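Local coordinates for cell wall surface anchor family protein (Streptococcus agalactiae serogroup V, PDB 3TW0) that probably mediates adhesion to host tissue as the tip pilin of group B streptococcal pili, through a magnesium-binding von Willebrand factor A domain, at residues Asn351-Asn354 with Asn359-Tyr362. The protein carries 2 engineered substitutions. Numbering follows the deposited sequence.
Sequences NYCN and NCIY. Engineered in segment 351-354: Cys353 (natural residue Thr). Engineered in segment 359-362: Cys360 (natural residue Lys).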
ATOM      1  N   ASN A 351     -12.319 -16.356  -4.681  1.00 28.94           N
ATOM      2  CA  ASN A 351     -11.007 -16.146  -5.285  1.00 27.49           C
ATOM      3  C   ASN A 351     -10.035 -15.507  -4.301  1.00 26.16           C
ATOM      4  O   ASN A 351      -8.894 -15.240  -4.649  1.00 26.08           O
ATOM      5  CB  ASN A 351     -11.101 -15.373  -6.594  1.00 27.61           C
ATOM      6  CG  ASN A 351     -11.794 -16.175  -7.687  1.00 30.22           C
ATOM      7  OD1 ASN A 351     -11.514 -17.364  -7.895  1.00 31.93           O
ATOM      8  ND2 ASN A 351     -12.691 -15.525  -8.399  1.00 31.34           N
ATOM      9  N   TYR A 352     -10.512 -15.242  -3.089  1.00 23.95           N
ATOM     10  CA  TYR A 352      -9.637 -15.129  -1.948  1.00 22.79           C
ATOM     11  C   TYR A 352      -9.428 -16.517  -1.296  1.00 22.45           C
ATOM     12  O   TYR A 352     -10.385 -17.159  -0.915  1.00 22.62           O
ATOM     13  CB  TYR A 352     -10.159 -14.146  -0.877  1.00 21.81           C
ATOM     14  CG  TYR A 352      -9.330 -14.319   0.384  1.00 21.27           C
ATOM     15  CD1 TYR A 352      -7.981 -13.980   0.377  1.00 20.50           C
ATOM     16  CD2 TYR A 352      -9.858 -14.914   1.547  1.00 17.95           C
ATOM     17  CE1 TYR A 352      -7.167 -14.167   1.495  1.00 20.06           C
ATOM     18  CE2 TYR A 352      -9.026 -15.102   2.708  1.00 21.04           C
ATOM     19  CZ  TYR A 352      -7.674 -14.734   2.643  1.00 19.51           C
ATOM     20  OH  TYR A 352      -6.806 -14.889   3.704  1.00 17.18           O
ATOM     21  N   CYS A 353      -8.179 -16.963  -1.163  1.00 21.53           N
ATOM     22  CA  CYS A 353      -7.877 -18.216  -0.475  1.00 21.13           C
ATOM     23  C   CYS A 353      -6.772 -17.940   0.528  1.00 21.13           C
ATOM     24  O   CYS A 353      -5.814 -17.216   0.213  1.00 20.50           O
ATOM     25  CB  CYS A 353      -7.395 -19.294  -1.469  1.00 20.81           C
ATOM     26  SG  CYS A 353      -8.474 -19.618  -2.896  1.00 24.06           S
ATOM     27  N   ASN A 354      -6.889 -18.506   1.733  1.00 20.81           N
ATOM     28  CA  ASN A 354      -5.713 -18.609   2.581  1.00 21.12           C
ATOM     29  C   ASN A 354      -4.741 -19.519   1.860  1.00 20.53           C
ATOM     30  O   ASN A 354      -5.156 -20.422   1.109  1.00 19.63           O
ATOM     31  CB  ASN A 354      -6.018 -19.168   3.971  1.00 21.99           C
ATOM     32  CG  ASN A 354      -4.922 -18.834   4.983  1.00 23.33           C
ATOM     33  OD1 ASN A 354      -3.806 -19.428   4.978  1.00 24.36           O
ATOM     34  ND2 ASN A 354      -5.215 -17.846   5.840  1.00 21.79           N
ATOM     35  N   ASN A 359      -7.066 -26.418  -1.231  1.00 21.83           N
ATOM     36  CA  ASN A 359      -8.223 -26.830  -2.022  1.00 22.04           C
ATOM     37  C   ASN A 359      -8.784 -25.614  -2.737  1.00 21.62           C
ATOM     38  O   ASN A 359      -9.121 -25.673  -3.903  1.00 21.26           O
ATOM     39  CB  ASN A 359      -9.294 -27.451  -1.112  1.00 22.41           C
ATOM     40  CG  ASN A 359      -8.954 -28.880  -0.668  1.00 23.70           C
ATOM     41  OD1 ASN A 359      -7.873 -29.425  -0.965  1.00 20.97           O
ATOM     42  ND2 ASN A 359      -9.899 -29.500   0.036  1.00 25.97           N
ATOM     43  N   CYS A 360      -8.881 -24.499  -2.021  1.00 21.83           N
ATOM     44  CA  CYS A 360      -9.377 -23.252  -2.601  1.00 21.90           C
ATOM     45  C   CYS A 360      -8.473 -22.833  -3.789  1.00 22.01           C
ATOM     46  O   CYS A 360      -8.968 -22.498  -4.860  1.00 21.67           O
ATOM     47  CB  CYS A 360      -9.415 -22.167  -1.521  1.00 21.44           C
ATOM     48  SG  CYS A 360     -10.050 -20.514  -1.990  1.00 24.11           S
ATOM     49  N   ILE A 361      -7.156 -22.901  -3.599  1.00 22.37           N
ATOM     50  CA  ILE A 361      -6.202 -22.474  -4.633  1.00 22.94           C
ATOM     51  C   ILE A 361      -6.189 -23.401  -5.846  1.00 23.87           C
ATOM     52  O   ILE A 361      -6.219 -22.926  -6.990  1.00 24.60           O
ATOM     53  CB  ILE A 361      -4.752 -22.335  -4.059  1.00 22.97           C
ATOM     54  CG1 ILE A 361      -4.712 -21.327  -2.909  1.00 22.91           C
ATOM     55  CG2 ILE A 361      -3.733 -22.020  -5.181  1.00 21.01           C
ATOM     56  CD1 ILE A 361      -3.313 -21.248  -2.243  1.00 22.36           C
ATOM     57  N   TYR A 362      -6.131 -24.717  -5.603  1.00 24.89           N
ATOM     58  CA  TYR A 362      -6.284 -25.723  -6.663  1.00 24.63           C
ATOM     59  C   TYR A 362      -7.559 -25.478  -7.463  1.00 25.63           C
ATOM     60  O   TYR A 362      -7.533 -25.429  -8.693  1.00 24.83           O
ATOM     61  CB  TYR A 362      -6.357 -27.154  -6.088  1.00 24.67           C
ATOM     62  CG  TYR A 362      -6.225 -28.189  -7.171  1.00 23.73           C
ATOM     63  CD1 TYR A 362      -4.965 -28.649  -7.556  1.00 22.00           C
ATOM     64  CD2 TYR A 362      -7.347 -28.663  -7.868  1.00 23.58           C
ATOM     65  CE1 TYR A 362      -4.820 -29.560  -8.565  1.00 21.01           C
ATOM     66  CE2 TYR A 362      -7.214 -29.587  -8.894  1.00 22.29           C
ATOM     67  CZ  TYR A 362      -5.949 -30.027  -9.233  1.00 23.04           C
ATOM     68  OH  TYR A 362      -5.776 -30.910 -10.259  1.00 24.78           O
TER
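An engineered disulfide joins Cys353 to Cys360 and ties the edge strand 352-354 of the von Willebrand factor A-type α/β fold to helix 358-366, which follows it after a short turn. The strand is the last of the central parallel sheet, hydrogen-bonded through the backbone of Cys353 to Thr322 and Gly324 of the neighbouring strand 319-324, and the helix packs against one face of that sheet. Both cysteines were introduced, in place of a natural threonine on the strand and a natural lysine on the helix. Each directs its CB toward the other segment, across a CA separation of 5.7 Å between Cys353 and Cys360. The two sulfurs are reached by different rotations: SG of Cys353 lies anti to its own carbonyl carbon, with chi1 at -53°, whereas the helical Cys360 extends its SG anti to the backbone N, at -178°. The SG-SG bond of 2.0 Å between Cys353 and Cys360 has a chi3 of -72°, the left-handed sense, somewhat short of the roughly 90° a relaxed disulfide prefers. No hydrogen bond crosses between the segments; beside the covalent bridge there are only van der Waals contacts, chiefly those of Ile361. This residue, one further along the helix, lays its CG1 branch alongside the strand cysteine, with CG1 3.7 Å from Cys353 CB; the side chain also reaches Val323 of the adjoining strand. Tyr352 turns its side chain to the opposite side of the strand, onto Met342 and Gln343 of helix 335-344, but its backbone O remains 3.5 Å from Cys360 SG. At the far end of the isoleucine, the CD1 methyl of Ile361 stops 3.9 Å from the carbonyl O of Asn354.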